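Local structure of putative dioxygenase (Nostoc punctiforme, 2PEB) at residues I9-F18 with H52-P63; V25-R36 with W72-L80. The protein is a putative dioxygenase of the Dopa 4,5-dioxygenase family, carries a zinc ion on three histidines and probably cleaves catechol-type aromatic rings. All coordinates share one frame; numbering follows the deposited sequence. Where two conformers were deposited one is given.

Interaction 1: I9-F18 with H52-P63; sequences IAGFHAHVYF and HPKGMYQVAFLP. With ZN (zinc ion), chain C.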
loop_
_atom_site.group_PDB
_atom_site.type_symbol
_atom_site.label_atom_id
_atom_site.label_comp_id
_atom_site.label_asym_id
_atom_site.label_seq_id
_atom_site.Cartn_x
_atom_site.Cartn_y
_atom_site.Cartn_z
ATOM N N ILE A 9 -7.969 -1.711 14.015
ATOM C CA ILE A 9 -8.129 -0.751 12.898
ATOM C C ILE A 9 -9.587 -0.376 12.778
ATOM O O ILE A 9 -10.419 -1.216 12.423
ATOM C CB ILE A 9 -7.651 -1.276 11.532
ATOM C CG1 ILE A 9 -6.154 -1.612 11.557
ATOM C CG2 ILE A 9 -7.871 -0.240 10.445
ATOM C CD1 ILE A 9 -5.706 -2.295 10.224
ATOM N N ALA A 10 -9.905 0.865 13.129
ATOM C CA ALA A 10 -11.293 1.390 13.104
ATOM C C ALA A 10 -11.702 1.938 11.737
ATOM O O ALA A 10 -12.903 2.204 11.471
ATOM C CB ALA A 10 -11.432 2.487 14.162
ATOM N N GLY A 11 -10.725 2.145 10.872
ATOM C CA GLY A 11 -10.945 2.778 9.600
ATOM C C GLY A 11 -9.670 3.136 8.944
ATOM O O GLY A 11 -8.590 2.887 9.476
ATOM N N PHE A 12 -9.778 3.737 7.765
ATOM C CA PHE A 12 -8.629 4.197 6.997
ATOM C C PHE A 12 -8.817 5.576 6.432
ATOM O O PHE A 12 -9.948 6.027 6.196
ATOM C CB PHE A 12 -8.288 3.257 5.825
ATOM C CG PHE A 12 -7.982 1.873 6.253
ATOM C CD1 PHE A 12 -9.000 0.946 6.390
ATOM C CD2 PHE A 12 -6.674 1.475 6.483
ATOM C CE1 PHE A 12 -8.737 -0.356 6.799
ATOM C CE2 PHE A 12 -6.395 0.168 6.911
ATOM C CZ PHE A 12 -7.441 -0.755 7.045
ATOM N N HIS A 13 -7.697 6.263 6.252
ATOM C CA HIS A 13 -7.623 7.452 5.406
ATOM C C HIS A 13 -6.760 7.203 4.227
ATOM O O HIS A 13 -5.715 6.591 4.347
ATOM C CB HIS A 13 -6.936 8.573 6.153
ATOM C CG HIS A 13 -7.782 9.256 7.160
ATOM N ND1 HIS A 13 -7.324 10.340 7.880
ATOM C CD2 HIS A 13 -9.062 9.048 7.550
ATOM C CE1 HIS A 13 -8.289 10.750 8.689
ATOM N NE2 HIS A 13 -9.362 10.002 8.492
ATOM N N ALA A 14 -7.182 7.678 3.077
ATOM C CA ALA A 14 -6.295 7.982 1.950
ATOM C C ALA A 14 -6.057 9.500 1.859
ATOM O O ALA A 14 -6.982 10.289 1.951
ATOM C CB ALA A 14 -6.876 7.461 0.704
ATOM N N HIS A 15 -4.790 9.886 1.754
ATOM C CA HIS A 15 -4.354 11.268 1.484
ATOM C C HIS A 15 -3.813 11.281 0.046
ATOM O O HIS A 15 -2.828 10.603 -0.273
ATOM C CB HIS A 15 -3.355 11.766 2.546
ATOM C CG HIS A 15 -3.976 11.875 3.920
ATOM N ND1 HIS A 15 -4.574 13.043 4.357
ATOM C CD2 HIS A 15 -4.117 10.986 4.934
ATOM C CE1 HIS A 15 -5.086 12.864 5.552
ATOM N NE2 HIS A 15 -4.779 11.648 5.956
ATOM N N VAL A 16 -4.520 11.984 -0.831
ATOM C CA VAL A 16 -4.186 12.057 -2.247
ATOM C C VAL A 16 -3.482 13.368 -2.460
ATOM O O VAL A 16 -4.077 14.459 -2.314
ATOM C CB VAL A 16 -5.455 11.955 -3.123
ATOM C CG1 VAL A 16 -5.084 12.006 -4.598
ATOM C CG2 VAL A 16 -6.265 10.678 -2.815
ATOM N N TYR A 17 -2.179 13.285 -2.725
ATOM C CA TYR A 17 -1.346 14.440 -2.930
ATOM C C TYR A 17 -1.399 14.936 -4.372
ATOM O O TYR A 17 -1.573 14.158 -5.325
ATOM C CB TYR A 17 0.098 14.152 -2.487
ATOM C CG TYR A 17 0.145 13.765 -1.035
ATOM C CD1 TYR A 17 0.207 14.738 -0.058
ATOM C CD2 TYR A 17 0.090 12.418 -0.621
ATOM C CE1 TYR A 17 0.191 14.412 1.288
ATOM C CE2 TYR A 17 0.107 12.077 0.747
ATOM C CZ TYR A 17 0.164 13.098 1.691
ATOM O OH TYR A 17 0.141 12.840 3.033
ATOM N N PHE A 18 -1.234 16.240 -4.523
ATOM C CA PHE A 18 -1.225 16.834 -5.854
ATOM C C PHE A 18 -0.502 18.174 -5.850
ATOM O O PHE A 18 -0.215 18.755 -4.812
ATOM C CB PHE A 18 -2.671 17.013 -6.364
ATOM C CG PHE A 18 -3.490 17.907 -5.492
ATOM C CD1 PHE A 18 -3.471 19.286 -5.674
ATOM C CD2 PHE A 18 -4.206 17.369 -4.413
ATOM C CE1 PHE A 18 -4.168 20.109 -4.838
ATOM C CE2 PHE A 18 -4.892 18.199 -3.572
ATOM C CZ PHE A 18 -4.883 19.553 -3.778
ATOM N N HIS A 52 1.617 17.137 6.271
ATOM C CA HIS A 52 1.630 16.904 4.802
ATOM C C HIS A 52 2.539 17.842 4.048
ATOM O O HIS A 52 2.459 19.073 4.229
ATOM C CB HIS A 52 0.230 17.021 4.240
ATOM C CG HIS A 52 -0.709 16.093 4.911
ATOM N ND1 HIS A 52 -0.657 14.726 4.727
ATOM C CD2 HIS A 52 -1.670 16.319 5.832
ATOM C CE1 HIS A 52 -1.562 14.154 5.503
ATOM N NE2 HIS A 52 -2.188 15.099 6.179
ATOM N N PRO A 53 3.416 17.271 3.189
ATOM C CA PRO A 53 4.386 18.112 2.510
ATOM C C PRO A 53 3.995 18.655 1.146
ATOM O O PRO A 53 4.835 19.242 0.459
ATOM C CB PRO A 53 5.570 17.154 2.348
ATOM C CG PRO A 53 4.978 15.917 2.084
ATOM C CD PRO A 53 3.680 15.852 2.867
ATOM N N LYS A 54 2.724 18.466 0.787
ATOM C CA LYS A 54 2.213 18.809 -0.515
ATOM C C LYS A 54 0.698 19.001 -0.348
ATOM O O LYS A 54 0.119 18.471 0.578
ATOM C CB LYS A 54 2.546 17.659 -1.483
ATOM C CG LYS A 54 2.376 17.986 -2.930
ATOM C CD LYS A 54 2.850 16.841 -3.849
ATOM C CE LYS A 54 4.372 16.788 -4.008
ATOM N NZ LYS A 54 4.776 16.029 -5.239
ATOM N N GLY A 55 0.083 19.773 -1.212
ATOM C CA GLY A 55 -1.359 19.822 -1.233
ATOM C C GLY A 55 -1.969 18.424 -1.315
ATOM O O GLY A 55 -1.389 17.498 -1.902
HETATM N N MSE A 56 -3.130 18.276 -0.689
HETATM C CA MSE A 56 -3.809 16.978 -0.632
HETATM C C MSE A 56 -5.249 17.154 -0.305
HETATM O O MSE A 56 -5.685 18.261 0.023
HETATM C CB MSE A 56 -3.164 15.957 0.359
HETATM C CG MSE A 56 -3.147 16.392 1.837
HETATM SE SE MSE A 56 -4.781 15.918 2.715
HETATM C CE MSE A 56 -4.687 17.026 4.315
ATOM N N TYR A 57 -5.985 16.078 -0.480
ATOM C CA TYR A 57 -7.301 15.927 0.111
ATOM C C TYR A 57 -7.405 14.574 0.804
ATOM O O TYR A 57 -6.671 13.636 0.484
ATOM C CB TYR A 57 -8.429 16.173 -0.910
ATOM C CG TYR A 57 -8.458 15.196 -2.043
ATOM C CD1 TYR A 57 -8.959 13.917 -1.859
ATOM C CD2 TYR A 57 -7.993 15.550 -3.296
ATOM C CE1 TYR A 57 -8.976 12.993 -2.895
ATOM C CE2 TYR A 57 -8.033 14.635 -4.367
ATOM C CZ TYR A 57 -8.510 13.372 -4.146
ATOM O OH TYR A 57 -8.583 12.474 -5.174
ATOM N N GLN A 58 -8.299 14.510 1.785
ATOM C CA GLN A 58 -8.477 13.329 2.619
ATOM C C GLN A 58 -9.709 12.570 2.148
ATOM O O GLN A 58 -10.710 13.166 1.758
ATOM C CB GLN A 58 -8.659 13.764 4.081
ATOM C CG GLN A 58 -9.192 12.700 5.006
ATOM C CD GLN A 58 -9.251 13.142 6.460
ATOM O OE1 GLN A 58 -8.251 13.611 7.036
ATOM N NE2 GLN A 58 -10.414 12.969 7.068
ATOM N N VAL A 59 -9.609 11.256 2.196
ATOM C CA VAL A 59 -10.714 10.365 1.949
ATOM C C VAL A 59 -10.737 9.382 3.125
ATOM O O VAL A 59 -9.748 8.660 3.313
ATOM C CB VAL A 59 -10.465 9.534 0.674
ATOM C CG1 VAL A 59 -11.718 8.734 0.278
ATOM C CG2 VAL A 59 -10.027 10.435 -0.489
ATOM N N ALA A 60 -11.819 9.336 3.888
ATOM C CA ALA A 60 -12.018 8.410 5.012
ATOM C C ALA A 60 -12.983 7.304 4.644
ATOM O O ALA A 60 -13.974 7.544 3.988
ATOM C CB ALA A 60 -12.529 9.135 6.285
ATOM N N PHE A 61 -12.725 6.096 5.152
ATOM C CA PHE A 61 -13.639 4.978 4.977
ATOM C C PHE A 61 -13.501 3.975 6.102
ATOM O O PHE A 61 -12.443 3.870 6.750
ATOM C CB PHE A 61 -13.463 4.284 3.639
ATOM C CG PHE A 61 -12.040 4.011 3.260
ATOM C CD1 PHE A 61 -11.261 5.011 2.643
ATOM C CD2 PHE A 61 -11.468 2.782 3.438
ATOM C CE1 PHE A 61 -9.959 4.788 2.284
ATOM C CE2 PHE A 61 -10.121 2.554 3.029
ATOM C CZ PHE A 61 -9.391 3.546 2.461
ATOM N N LEU A 62 -14.573 3.238 6.312
ATOM C CA LEU A 62 -14.576 2.103 7.253
ATOM C C LEU A 62 -13.780 0.921 6.691
ATOM O O LEU A 62 -13.521 0.868 5.503
ATOM C CB LEU A 62 -15.996 1.664 7.570
ATOM C CG LEU A 62 -16.807 2.663 8.413
ATOM C CD1 LEU A 62 -18.243 2.205 8.519
ATOM C CD2 LEU A 62 -16.165 2.820 9.816
ATOM N N PRO A 63 -13.361 -0.005 7.566
ATOM C CA PRO A 63 -12.559 -1.134 7.095
ATOM C C PRO A 63 -13.171 -1.943 5.959
ATOM O O PRO A 63 -12.389 -2.444 5.113
ATOM C CB PRO A 63 -12.341 -1.949 8.357
ATOM C CG PRO A 63 -12.324 -0.910 9.432
ATOM C CD PRO A 63 -13.504 -0.037 9.026
HETATM ZN ZN ZN C . -5.353 10.925 7.599
HETATM O O HOH W 1 1.307 20.684 -3.703
#
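Strands 11-18 and 55-61 pair antiparallel, from Phe12 opposite Phe61 to Tyr17 opposite Met56, within the five-stranded sheet, and the pairing carries two of the three histidines that bind the zinc ion. Phe12, Ala14 and Val16 each exchange two backbone hydrogen bonds with Phe61, Val59 and Tyr57.

On the face bearing His13 and His15, CG of each is anti to its carbonyl carbon (chi1 -77° and -65°), which helps turn both rings to one metal: His13 ND1 binds it at 2.1 Å and His15 NE2 at 1.9 Å, His85 being the third. The amide of Gln58 lies over one face of the His13 ring, its CD 3.4 Å from His13 CE1. Selenomethionine Met56 puts its SE in the plane of the His15 ring, 3.3 Å from His15 ND1, while His52 CE1 sits over a face of that ring. Tyr17 OH hydrogen-bonds His52 ND1 at 2.7 Å, in the His52 ring plane.

On the other face, Val16 CB lies over the Tyr57 ring in a CH-pi contact, 3.5 Å from Tyr57 CZ, and the Tyr57 hydroxyl hydrogen-bonds Ala26 O. Gln58, Met56 and His52 flank the ligand rings and probably limit their rotation; three histidines on one metal are consistent with a dioxygenase site.

Interaction 2: V25-R36 with W72-L80; sequences VAARVREGLGAR and WLMLNREGL
The indole of Trp72 sits as a knob in a hollow on helix 25-36 formed by Val29, Gly32, Leu33 and Arg36. With CG anti to the backbone N (chi1 -168°), the ring extends toward that helix, and its CH2 comes 3.7 Å from Gly32 CA, where the bare glycine forms the floor. Leu33 CD2 approaches the six-membered ring obliquely at CE3. At the hollow's other end the extended Arg36 chain crosses the indole at about a right angle, its CD 3.4 Å from Trp72 NE1, and the guanidinium is turned 29° from the ring plane. Replacing the indole of Trp72 by the methyl of an alanine is likely to open a gap above Gly32 and leave the CD of Arg36 without its partner.

Farther along, Val29 is the bump: CG1 meets Leu73 CD2 at 3.7 Å, and CG2 meets Leu80 CD1 tip to tip at 3.8 Å. That Leu80 methyl also packs against Ala26 and Val25, 3.6 Å from Ala26 CA, and Val25 CG1 rests against Glu78 CB. The type I' turn Arg77 to Leu80 follows the helix, with Glu78 at positive phi.

At the exposed border, one of two conformers of Arg28 forms a salt bridge from NH2 to Glu78 OE1 at 3.1 Å, a less certain part of the contact. Shape and apolar contact therefore dominate the buried part, while charge pairing is confined to the solvent-exposed border and is likely to add less.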
loop_
_atom_site.group_PDB
_atom_site.type_symbol
_atom_site.label_atom_id
_atom_site.label_comp_id
_atom_site.label_asym_id
_atom_site.label_seq_id
_atom_site.Cartn_x
_atom_site.Cartn_y
_atom_site.Cartn_z
ATOM N N VAL A 25 -6.177 15.874 -12.497
ATOM C CA VAL A 25 -6.184 14.426 -12.285
ATOM C C VAL A 25 -6.699 14.087 -10.862
ATOM O O VAL A 25 -7.494 13.174 -10.639
ATOM C CB VAL A 25 -4.747 13.817 -12.475
ATOM C CG1 VAL A 25 -4.710 12.367 -12.028
ATOM C CG2 VAL A 25 -4.313 13.973 -13.933
ATOM N N ALA A 26 -6.216 14.824 -9.884
ATOM C CA ALA A 26 -6.627 14.604 -8.497
ATOM C C ALA A 26 -8.148 14.799 -8.378
ATOM O O ALA A 26 -8.809 14.078 -7.651
ATOM C CB ALA A 26 -5.887 15.600 -7.570
ATOM N N ALA A 27 -8.682 15.790 -9.091
ATOM C CA ALA A 27 -10.143 16.088 -9.011
ATOM C C ALA A 27 -10.935 14.934 -9.594
ATOM O O ALA A 27 -11.981 14.549 -9.078
ATOM C CB ALA A 27 -10.486 17.377 -9.711
ATOM N N ARG A 28 -10.420 14.372 -10.675
ATOM C CA ARG A 28 -11.075 13.230 -11.340
ATOM C C ARG A 28 -11.045 11.965 -10.491
ATOM O O ARG A 28 -11.992 11.184 -10.463
ATOM C CB ARG A 28 -10.426 12.968 -12.700
ATOM C CG ARG A 28 -10.554 14.143 -13.664
ATOM C CD ARG A 28 -10.726 13.684 -15.102
ATOM N NE ARG A 28 -9.637 12.813 -15.541
ATOM C CZ ARG A 28 -8.460 13.227 -16.020
ATOM N NH1 ARG A 28 -8.172 14.527 -16.124
ATOM N NH2 ARG A 28 -7.553 12.326 -16.385
ATOM N N VAL A 29 -9.930 11.734 -9.812
ATOM C CA VAL A 29 -9.789 10.602 -8.926
ATOM C C VAL A 29 -10.768 10.784 -7.788
ATOM O O VAL A 29 -11.393 9.830 -7.309
ATOM C CB VAL A 29 -8.308 10.462 -8.411
ATOM C CG1 VAL A 29 -8.262 9.524 -7.210
ATOM C CG2 VAL A 29 -7.367 10.001 -9.574
ATOM N N ARG A 30 -10.902 12.032 -7.329
ATOM C CA ARG A 30 -11.778 12.329 -6.222
ATOM C C ARG A 30 -13.233 12.024 -6.559
ATOM O O ARG A 30 -13.959 11.436 -5.732
ATOM C CB ARG A 30 -11.625 13.779 -5.787
ATOM C CG ARG A 30 -12.220 14.023 -4.416
ATOM C CD ARG A 30 -11.754 15.346 -3.857
ATOM N NE ARG A 30 -12.466 15.641 -2.628
ATOM C CZ ARG A 30 -13.497 16.472 -2.498
ATOM N NH1 ARG A 30 -14.003 17.160 -3.530
ATOM N NH2 ARG A 30 -14.025 16.620 -1.290
ATOM N N GLU A 31 -13.631 12.402 -7.755
ATOM C CA GLU A 31 -14.979 12.127 -8.258
ATOM C C GLU A 31 -15.207 10.633 -8.431
ATOM O O GLU A 31 -16.268 10.114 -8.091
ATOM C CB GLU A 31 -15.197 12.826 -9.575
ATOM C CG GLU A 31 -16.627 12.709 -10.105
ATOM C CD GLU A 31 -16.918 11.450 -10.896
ATOM O OE1 GLU A 31 -15.959 10.825 -11.389
ATOM O OE2 GLU A 31 -18.114 11.077 -11.034
ATOM N N GLY A 32 -14.212 9.925 -8.922
ATOM C CA GLY A 32 -14.304 8.474 -9.028
ATOM C C GLY A 32 -14.542 7.814 -7.682
ATOM O O GLY A 32 -15.333 6.894 -7.559
ATOM N N LEU A 33 -13.837 8.282 -6.658
ATOM C CA LEU A 33 -14.038 7.753 -5.333
ATOM C C LEU A 33 -15.453 8.050 -4.804
ATOM O O LEU A 33 -16.126 7.167 -4.234
ATOM C CB LEU A 33 -13.036 8.358 -4.369
ATOM C CG LEU A 33 -11.637 7.864 -4.556
ATOM C CD1 LEU A 33 -10.668 8.745 -3.744
ATOM C CD2 LEU A 33 -11.551 6.411 -4.120
ATOM N N GLY A 34 -15.879 9.297 -4.884
ATOM C CA GLY A 34 -17.178 9.695 -4.335
ATOM C C GLY A 34 -18.373 9.084 -5.062
ATOM O O GLY A 34 -19.449 8.974 -4.506
ATOM N N ALA A 35 -18.134 8.641 -6.284
ATOM C CA ALA A 35 -19.137 8.011 -7.145
ATOM C C ALA A 35 -19.284 6.548 -6.820
ATOM O O ALA A 35 -20.348 5.977 -6.980
ATOM C CB ALA A 35 -18.711 8.150 -8.619
ATOM N N ARG A 36 -18.205 5.913 -6.384
ATOM C CA ARG A 36 -18.191 4.434 -6.304
ATOM C C ARG A 36 -18.243 3.815 -4.914
ATOM O O ARG A 36 -18.723 2.714 -4.758
ATOM C CB ARG A 36 -16.954 3.893 -7.002
ATOM C CG ARG A 36 -16.895 4.119 -8.475
ATOM C CD ARG A 36 -15.567 3.693 -9.090
ATOM N NE ARG A 36 -15.661 3.670 -10.548
ATOM C CZ ARG A 36 -15.687 4.740 -11.333
ATOM N NH1 ARG A 36 -15.608 5.970 -10.824
ATOM N NH2 ARG A 36 -15.804 4.579 -12.652
ATOM N N TRP A 72 -8.945 -0.023 -6.257
ATOM C CA TRP A 72 -9.326 0.952 -7.253
ATOM C C TRP A 72 -8.265 2.003 -7.481
ATOM O O TRP A 72 -7.937 2.310 -8.631
ATOM C CB TRP A 72 -10.676 1.582 -6.957
ATOM C CG TRP A 72 -11.238 2.374 -8.078
ATOM C CD1 TRP A 72 -12.009 1.922 -9.119
ATOM C CD2 TRP A 72 -11.092 3.797 -8.277
ATOM N NE1 TRP A 72 -12.343 2.979 -9.942
ATOM C CE2 TRP A 72 -11.791 4.140 -9.449
ATOM C CE3 TRP A 72 -10.438 4.820 -7.562
ATOM C CZ2 TRP A 72 -11.828 5.437 -9.934
ATOM C CZ3 TRP A 72 -10.494 6.128 -8.055
ATOM C CH2 TRP A 72 -11.189 6.417 -9.219
ATOM N N LEU A 73 -7.746 2.608 -6.424
ATOM C CA LEU A 73 -6.665 3.571 -6.525
ATOM C C LEU A 73 -5.371 2.971 -7.096
ATOM O O LEU A 73 -4.638 3.620 -7.849
ATOM C CB LEU A 73 -6.425 4.197 -5.146
ATOM C CG LEU A 73 -7.517 5.136 -4.614
ATOM C CD1 LEU A 73 -7.216 5.501 -3.140
ATOM C CD2 LEU A 73 -7.565 6.321 -5.517
HETATM N N MSE A 74 -5.124 1.708 -6.781
HETATM C CA MSE A 74 -3.987 1.016 -7.379
HETATM C C MSE A 74 -3.961 1.134 -8.883
HETATM O O MSE A 74 -2.924 1.365 -9.514
HETATM C CB MSE A 74 -3.984 -0.454 -6.994
HETATM C CG MSE A 74 -3.316 -0.725 -5.619
HETATM SE SE MSE A 74 -3.687 -2.369 -4.716
HETATM C CE MSE A 74 -2.006 -3.080 -4.930
ATOM N N LEU A 75 -5.178 0.986 -9.463
ATOM C CA LEU A 75 -5.349 0.917 -10.857
ATOM C C LEU A 75 -5.611 2.295 -11.457
ATOM O O LEU A 75 -5.302 2.531 -12.635
ATOM C CB LEU A 75 -6.511 0.000 -11.233
ATOM C CG LEU A 75 -6.401 -1.472 -10.864
ATOM C CD1 LEU A 75 -7.633 -2.265 -11.400
ATOM C CD2 LEU A 75 -5.129 -2.030 -11.418
ATOM N N ASN A 76 -6.152 3.230 -10.671
ATOM C CA ASN A 76 -6.756 4.459 -11.244
ATOM C C ASN A 76 -6.184 5.771 -10.697
ATOM O O ASN A 76 -6.673 6.864 -11.031
ATOM C CB ASN A 76 -8.279 4.470 -11.045
ATOM C CG ASN A 76 -8.967 3.424 -11.838
ATOM O OD1 ASN A 76 -9.092 3.569 -13.055
ATOM N ND2 ASN A 76 -9.442 2.383 -11.181
ATOM N N ARG A 77 -5.114 5.675 -9.912
ATOM C CA ARG A 77 -4.493 6.866 -9.355
ATOM C C ARG A 77 -3.807 7.791 -10.374
ATOM O O ARG A 77 -3.422 8.921 -10.036
ATOM C CB ARG A 77 -3.533 6.510 -8.248
ATOM C CG ARG A 77 -2.343 5.764 -8.689
ATOM C CD ARG A 77 -1.487 5.480 -7.501
ATOM N NE ARG A 77 -0.367 4.651 -7.920
ATOM C CZ ARG A 77 0.740 5.109 -8.507
ATOM N NH1 ARG A 77 0.984 6.421 -8.642
ATOM N NH2 ARG A 77 1.665 4.234 -8.897
ATOM N N GLU A 78 -3.646 7.330 -11.604
ATOM C CA GLU A 78 -3.088 8.125 -12.660
ATOM C C GLU A 78 -1.850 8.901 -12.210
ATOM O O GLU A 78 -1.713 10.102 -12.484
ATOM C CB GLU A 78 -4.134 9.094 -13.178
ATOM C CG GLU A 78 -5.236 8.449 -13.927
ATOM C CD GLU A 78 -6.067 9.489 -14.649
ATOM O OE1 GLU A 78 -5.556 10.071 -15.643
ATOM O OE2 GLU A 78 -7.216 9.732 -14.213
ATOM N N GLY A 79 -0.921 8.201 -11.582
ATOM C CA GLY A 79 0.377 8.744 -11.301
ATOM C C GLY A 79 0.452 9.571 -10.044
ATOM O O GLY A 79 1.531 10.042 -9.708
ATOM N N LEU A 80 -0.671 9.747 -9.353
ATOM C CA LEU A 80 -0.673 10.499 -8.088
ATOM C C LEU A 80 -0.044 9.690 -6.957
ATOM O O LEU A 80 -0.148 8.463 -6.922
ATOM C CB LEU A 80 -2.113 10.837 -7.699
ATOM C CG LEU A 80 -2.815 11.780 -8.665
ATOM C CD1 LEU A 80 -4.298 11.884 -8.248
ATOM C CD2 LEU A 80 -2.144 13.171 -8.722
#

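Interactions 1 and 2 have centres about 12 Å apart, and their segments alternate along the chain: strand 11-18, helix 23-36, strand 55-61, helix 66-76. Each strand is thus followed by a helix of interaction 2, although strand 40-45 intervenes before 55-61. They touch directly: the bond from Tyr57 OH to Ala26 O, 3.0 Å long, joins the two contacts, and Leu80 CD2 lies 3.6 Å from Tyr17 O. Val29 and Leu33 of interaction 2 pack on Tyr57 and Val59, on the sheet face away from the zinc ligands. Interaction 1 therefore places the metal site on one face, while interaction 2 joins helices covering the other; both also touch the second subunit.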